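Local coordinates for probable enoyl-CoA hydratase/isomerase (Pseudomonas aeruginosa, PDB 7BOR), which probably acts as a delta(3)-delta(2)-enoyl-CoA isomerase of the crotonase family and binds coenzyme A, at residues A[48-53]-A[94-99]; A[106-111]-A[123-128]. One frame throughout, in Å; residues are numbered along the deposited sequence.

Contact 1 of 2, residues A[48-53]-A[94-99]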
loop_
_atom_site.group_PDB
_atom_site.type_symbol
_atom_site.label_atom_id
_atom_site.label_comp_id
_atom_site.label_asym_id
_atom_site.label_seq_id
_atom_site.Cartn_x
_atom_site.Cartn_y
_atom_site.Cartn_z
ATOM N N VAL A 48 11.868 11.145 13.976
ATOM C CA VAL A 48 11.227 10.874 12.694
ATOM C C VAL A 48 9.910 11.643 12.626
ATOM O O VAL A 48 9.035 11.502 13.494
ATOM C CB VAL A 48 11.017 9.374 12.449
ATOM C CG1 VAL A 48 10.462 9.170 11.048
ATOM C CG2 VAL A 48 12.323 8.628 12.558
ATOM N N ARG A 49 9.797 12.456 11.572
ATOM C CA ARG A 49 8.656 13.313 11.286
ATOM C C ARG A 49 7.790 12.787 10.150
ATOM O O ARG A 49 6.571 12.958 10.190
ATOM C CB ARG A 49 9.155 14.726 10.934
ATOM C CG ARG A 49 9.836 15.430 12.115
ATOM C CD ARG A 49 9.173 16.779 12.410
ATOM N NE ARG A 49 7.733 16.749 12.127
ATOM C CZ ARG A 49 7.046 17.778 11.628
ATOM N NH1 ARG A 49 7.665 18.929 11.383
ATOM N NH2 ARG A 49 5.736 17.658 11.377
ATOM N N VAL A 50 8.387 12.118 9.172
ATOM C CA VAL A 50 7.685 11.689 7.966
ATOM C C VAL A 50 8.286 10.373 7.479
ATOM O O VAL A 50 9.510 10.184 7.500
ATOM C CB VAL A 50 7.769 12.772 6.867
ATOM C CG1 VAL A 50 7.024 12.346 5.620
ATOM C CG2 VAL A 50 7.228 14.112 7.388
ATOM N N VAL A 51 7.420 9.478 6.988
ATOM C CA VAL A 51 7.863 8.281 6.292
ATOM C C VAL A 51 7.525 8.389 4.815
ATOM O O VAL A 51 6.414 8.786 4.445
ATOM C CB VAL A 51 7.239 7.012 6.910
ATOM C CG1 VAL A 51 7.462 5.785 5.986
ATOM C CG2 VAL A 51 7.810 6.771 8.315
ATOM N N LEU A 52 8.472 7.969 3.979
ATOM C CA LEU A 52 8.283 7.820 2.552
ATOM C C LEU A 52 8.400 6.349 2.149
ATOM O O LEU A 52 9.355 5.663 2.539
ATOM C CB LEU A 52 9.313 8.676 1.827
ATOM C CG LEU A 52 9.084 8.943 0.362
ATOM C CD1 LEU A 52 9.647 10.335 0.079
ATOM C CD2 LEU A 52 9.778 7.877 -0.400
ATOM N N ILE A 53 7.463 5.876 1.332
ATOM C CA ILE A 53 7.517 4.505 0.819
ATOM C C ILE A 53 7.680 4.539 -0.685
ATOM O O ILE A 53 6.917 5.220 -1.379
ATOM C CB ILE A 53 6.251 3.706 1.168
ATOM C CG1 ILE A 53 6.025 3.654 2.654
ATOM C CG2 ILE A 53 6.372 2.243 0.727
ATOM C CD1 ILE A 53 4.721 2.992 3.055
ATOM N N PRO A 94 2.881 11.536 9.223
ATOM C CA PRO A 94 2.705 11.570 7.767
ATOM C C PRO A 94 3.400 10.421 7.047
ATOM O O PRO A 94 4.593 10.162 7.234
ATOM C CB PRO A 94 3.278 12.932 7.359
ATOM C CG PRO A 94 3.052 13.801 8.499
ATOM C CD PRO A 94 3.204 12.892 9.746
ATOM N N VAL A 95 2.647 9.753 6.176
ATOM C CA VAL A 95 3.201 8.724 5.313
ATOM C C VAL A 95 2.972 9.134 3.857
ATOM O O VAL A 95 1.833 9.418 3.480
ATOM C CB VAL A 95 2.546 7.356 5.562
ATOM C CG1 VAL A 95 3.318 6.343 4.823
ATOM C CG2 VAL A 95 2.476 7.050 6.997
ATOM N N ILE A 96 4.034 9.089 3.044
ATOM C CA ILE A 96 4.018 9.484 1.627
ATOM C C ILE A 96 4.471 8.317 0.762
ATOM O O ILE A 96 5.533 7.739 1.000
ATOM C CB ILE A 96 4.910 10.711 1.384
ATOM C CG1 ILE A 96 4.396 11.865 2.233
ATOM C CG2 ILE A 96 4.966 11.099 -0.053
ATOM C CD1 ILE A 96 5.236 13.130 2.122
ATOM N N ALA A 97 3.693 8.009 -0.274
ATOM C CA ALA A 97 4.071 7.034 -1.282
ATOM C C ALA A 97 4.577 7.717 -2.541
ATOM O O ALA A 97 4.057 8.751 -2.951
ATOM C CB ALA A 97 2.894 6.138 -1.680
ATOM N N ALA A 98 5.566 7.080 -3.171
ATOM C CA ALA A 98 6.181 7.509 -4.429
ATOM C C ALA A 98 6.210 6.301 -5.349
ATOM O O ALA A 98 7.007 5.375 -5.149
ATOM C CB ALA A 98 7.593 8.032 -4.214
ATOM N N VAL A 99 5.379 6.324 -6.372
ATOM C CA VAL A 99 5.009 5.123 -7.100
ATOM C C VAL A 99 5.452 5.261 -8.536
ATOM O O VAL A 99 5.050 6.205 -9.219
ATOM C CB VAL A 99 3.484 4.871 -7.030
ATOM C CG1 VAL A 99 3.123 3.590 -7.803
ATOM C CG2 VAL A 99 3.002 4.816 -5.568
#

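Contact 2 of 2, residues A[106-111]-A[123-128]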
loop_
_atom_site.group_PDB
_atom_site.type_symbol
_atom_site.label_atom_id
_atom_site.label_comp_id
_atom_site.label_asym_id
_atom_site.label_seq_id
_atom_site.Cartn_x
_atom_site.Cartn_y
_atom_site.Cartn_z
ATOM N N ILE A 106 -2.036 -5.193 -2.986
ATOM C CA ILE A 106 -1.703 -4.320 -1.863
ATOM C C ILE A 106 -0.781 -3.187 -2.302
ATOM O O ILE A 106 -0.620 -2.198 -1.563
ATOM C CB ILE A 106 -1.095 -5.158 -0.703
ATOM C CG1 ILE A 106 -1.053 -4.335 0.599
ATOM C CG2 ILE A 106 0.268 -5.701 -1.093
ATOM C CD1 ILE A 106 -1.000 -5.171 1.886
ATOM N N GLY A 107 -0.201 -3.284 -3.507
ATOM C CA GLY A 107 0.553 -2.145 -4.061
ATOM C C GLY A 107 -0.326 -0.923 -4.273
ATOM O O GLY A 107 0.100 0.218 -4.051
ATOM N N THR A 108 -1.582 -1.152 -4.660
ATOM C CA THR A 108 -2.555 -0.074 -4.763
ATOM C C THR A 108 -3.264 0.156 -3.445
ATOM O O THR A 108 -3.388 1.303 -3.007
ATOM C CB THR A 108 -3.561 -0.387 -5.867
ATOM O OG1 THR A 108 -2.890 -0.269 -7.125
ATOM C CG2 THR A 108 -4.769 0.559 -5.826
ATOM N N THR A 109 -3.722 -0.914 -2.764
ATOM C CA THR A 109 -4.557 -0.638 -1.611
ATOM C C THR A 109 -3.780 0.052 -0.492
ATOM O O THR A 109 -4.382 0.745 0.319
ATOM C CB THR A 109 -5.250 -1.925 -1.069
ATOM O OG1 THR A 109 -4.275 -2.863 -0.641
ATOM C CG2 THR A 109 -6.127 -2.527 -2.124
ATOM N N LEU A 110 -2.467 -0.159 -0.374
ATOM C CA LEU A 110 -1.788 0.484 0.742
ATOM C C LEU A 110 -1.765 1.990 0.559
ATOM O O LEU A 110 -1.719 2.755 1.547
ATOM C CB LEU A 110 -0.387 -0.054 0.900
ATOM C CG LEU A 110 0.691 0.325 -0.115
ATOM C CD1 LEU A 110 1.362 1.670 0.315
ATOM C CD2 LEU A 110 1.695 -0.819 -0.272
ATOM N N LEU A 111 -1.827 2.433 -0.703
ATOM C CA LEU A 111 -1.905 3.855 -1.019
ATOM C C LEU A 111 -3.147 4.489 -0.422
ATOM O O LEU A 111 -3.167 5.702 -0.179
ATOM C CB LEU A 111 -1.919 4.015 -2.544
ATOM C CG LEU A 111 -0.809 3.353 -3.371
ATOM C CD1 LEU A 111 -0.965 3.589 -4.848
ATOM C CD2 LEU A 111 0.532 3.849 -2.849
ATOM N N ALA A 123 2.498 4.952 -14.414
ATOM C CA ALA A 123 2.473 3.814 -13.512
ATOM C C ALA A 123 1.254 2.977 -13.856
ATOM O O ALA A 123 0.312 3.460 -14.481
ATOM C CB ALA A 123 2.449 4.268 -12.046
ATOM N N ARG A 124 1.281 1.702 -13.451
ATOM C CA ARG A 124 0.224 0.735 -13.775
ATOM C C ARG A 124 -0.367 0.186 -12.484
ATOM O O ARG A 124 0.239 -0.678 -11.855
ATOM C CB ARG A 124 0.761 -0.438 -14.577
ATOM C CG ARG A 124 1.112 -0.136 -15.987
ATOM C CD ARG A 124 2.343 -0.928 -16.471
ATOM N NE ARG A 124 2.608 -0.573 -17.861
ATOM C CZ ARG A 124 2.553 -1.415 -18.892
ATOM N NH1 ARG A 124 2.320 -2.718 -18.712
ATOM N NH2 ARG A 124 2.771 -0.951 -20.121
ATOM N N LEU A 125 -1.559 0.623 -12.127
ATOM C CA LEU A 125 -2.170 0.246 -10.866
ATOM C C LEU A 125 -3.270 -0.765 -11.125
ATOM O O LEU A 125 -4.102 -0.553 -12.019
ATOM C CB LEU A 125 -2.753 1.464 -10.163
ATOM C CG LEU A 125 -1.780 2.526 -9.667
ATOM C CD1 LEU A 125 -1.476 3.491 -10.866
ATOM C CD2 LEU A 125 -2.252 3.277 -8.430
ATOM N N LYS A 126 -3.308 -1.852 -10.343
ATOM C CA LYS A 126 -4.546 -2.620 -10.359
ATOM C C LYS A 126 -4.752 -3.467 -9.106
ATOM O O LYS A 126 -3.820 -3.755 -8.359
ATOM C CB LYS A 126 -4.661 -3.505 -11.595
ATOM C CG LYS A 126 -3.853 -4.723 -11.684
ATOM C CD LYS A 126 -4.336 -5.539 -12.893
ATOM C CE LYS A 126 -3.525 -6.804 -13.015
ATOM N NZ LYS A 126 -2.768 -6.970 -14.308
ATOM N N MET A 127 -5.993 -3.926 -8.952
ATOM C CA MET A 127 -6.404 -4.756 -7.806
ATOM C C MET A 127 -6.930 -6.051 -8.406
ATOM O O MET A 127 -8.120 -6.159 -8.750
ATOM C CB MET A 127 -7.424 -4.023 -6.948
ATOM C CG MET A 127 -6.727 -2.936 -6.151
ATOM S SD MET A 127 -7.792 -1.678 -5.417
ATOM C CE MET A 127 -8.259 -0.846 -6.955
ATOM N N PRO A 128 -6.049 -7.013 -8.673
ATOM C CA PRO A 128 -6.440 -8.155 -9.498
ATOM C C PRO A 128 -7.076 -9.269 -8.657
ATOM O O PRO A 128 -7.073 -10.430 -9.090
ATOM C CB PRO A 128 -5.110 -8.581 -10.139
ATOM C CG PRO A 128 -4.104 -8.304 -9.114
ATOM C CD PRO A 128 -4.614 -7.033 -8.367
#

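Contact 1 of 2, residues A[48-53]-A[94-99]
Val51 reaches across to Pro94 and Ile96 with both its backbone N and its backbone O, and that pair of bonds sets the pattern for two adjacent parallel strands whose axes differ in direction by 22°. Val51 N donates to Pro94 O at 2.9 Å, and Ile96 N returns a bond to Val51 O at 2.8 Å. Ile53 repeats the scheme two residues on: its N reaches Ile96 O at 2.7 Å, while Ala98 N donates to Ile53 O. The four acceptor carbonyls also receive CA-H...O contacts, the shortest from Leu52 CA to Ile96 O at 3.2 Å, so each oxygen is gripped by a strong and a weak donor.

Ile96 illustrates how a side chain spans this framework. Its CB sits 3.9 Å from Val51 O. CG1 is turned beside its own backbone N (chi1 -60°), and the extended chain beyond it carries CD1 back toward the start of the neighbouring strand, 4.0 Å from Val50 CG1. The face carrying Val51, Val95, Ile53 and Ala97 has a matching pair: Ile53 CD1 lies against Val95 CG1 at 4.0 Å. At the entrance to the strands, the Pro94 ring packs against the backbone of the other segment, with CD 3.4 Å from Arg49 O, and its CB meets the methyls of Val50.

Both strands are interior members of the main sheet. Strand 50-54 is flanked on its other edge by strand 13-18, to which Val50 and Leu52 bond through Leu14 and Leu16, and strand 95-99 has strand 116-120 along its far edge. Phe195 of helix 182-196 packs on Val50 and Pro94, and Val203 of helix 200-233 also touches Pro94.

Contact 2 of 2, residues A[106-111]-A[123-128]
The short helix 106-109, which follows a strand of the small second sheet of this crotonase fold, presses Thr108 onto Leu125 and Met127 of that same sheet and its exit. Thr108 points toward the strand and divides its two branches. OG1, turned beside its own backbone N (chi1 -71°), lies 3.5 Å from Leu125 CB; the hydroxyl is hydrogen-bonded to Ala103 O of strand 102-104, the neighbour of strand 124-126. The buried polar atom is thus satisfied within the sheet it packs against, and it also helps to fix the rotation of the side chain.

The other branch, CG2, meets sulfur: it is 3.8 Å from Met127 SD and nearly as close to CE. Thr109 CG2 touches the same SD at 3.8 Å, so the thioether rests on the methyls of two successive threonines. A bend at the last torsion of Met127 (chi3 -71°) keeps CE beside Thr108. Thr109 OG1 bonds to Glu137. One turn further along, Leu111 CD1 packs against Leu125 CD2 at 3.8 Å, and Phe163 of strand 163-164 touches Thr108, Leu125 and Met127.

Just beyond, Pro128 touches the bound coenzyme A. In crotonases the start of the equivalent helix typically supplies one peptide N-H of the oxyanion hole, so helix 106-109 probably belongs to the active-site framework.

How the contacts relate
Following the chain from the N terminus, contact 1 joins strand 50-54 to strand 95-99 and closes a long excursion that includes helices 66-71 and 80-90. Only after that does contact 2 open, so the two lie in series, neither nesting nor crossing. Contact 2 closes a much shorter loop, which contains strand 116-120, a further member of the main sheet. Contact 1 therefore joins two inner strands of the large sheet, whereas contact 2 sets a helix against the small one. Their centres are about 17 Å apart, yet Leu111 bridges them: its CD2 lies 3.5 Å from Ala97 CB and also packs on Val99.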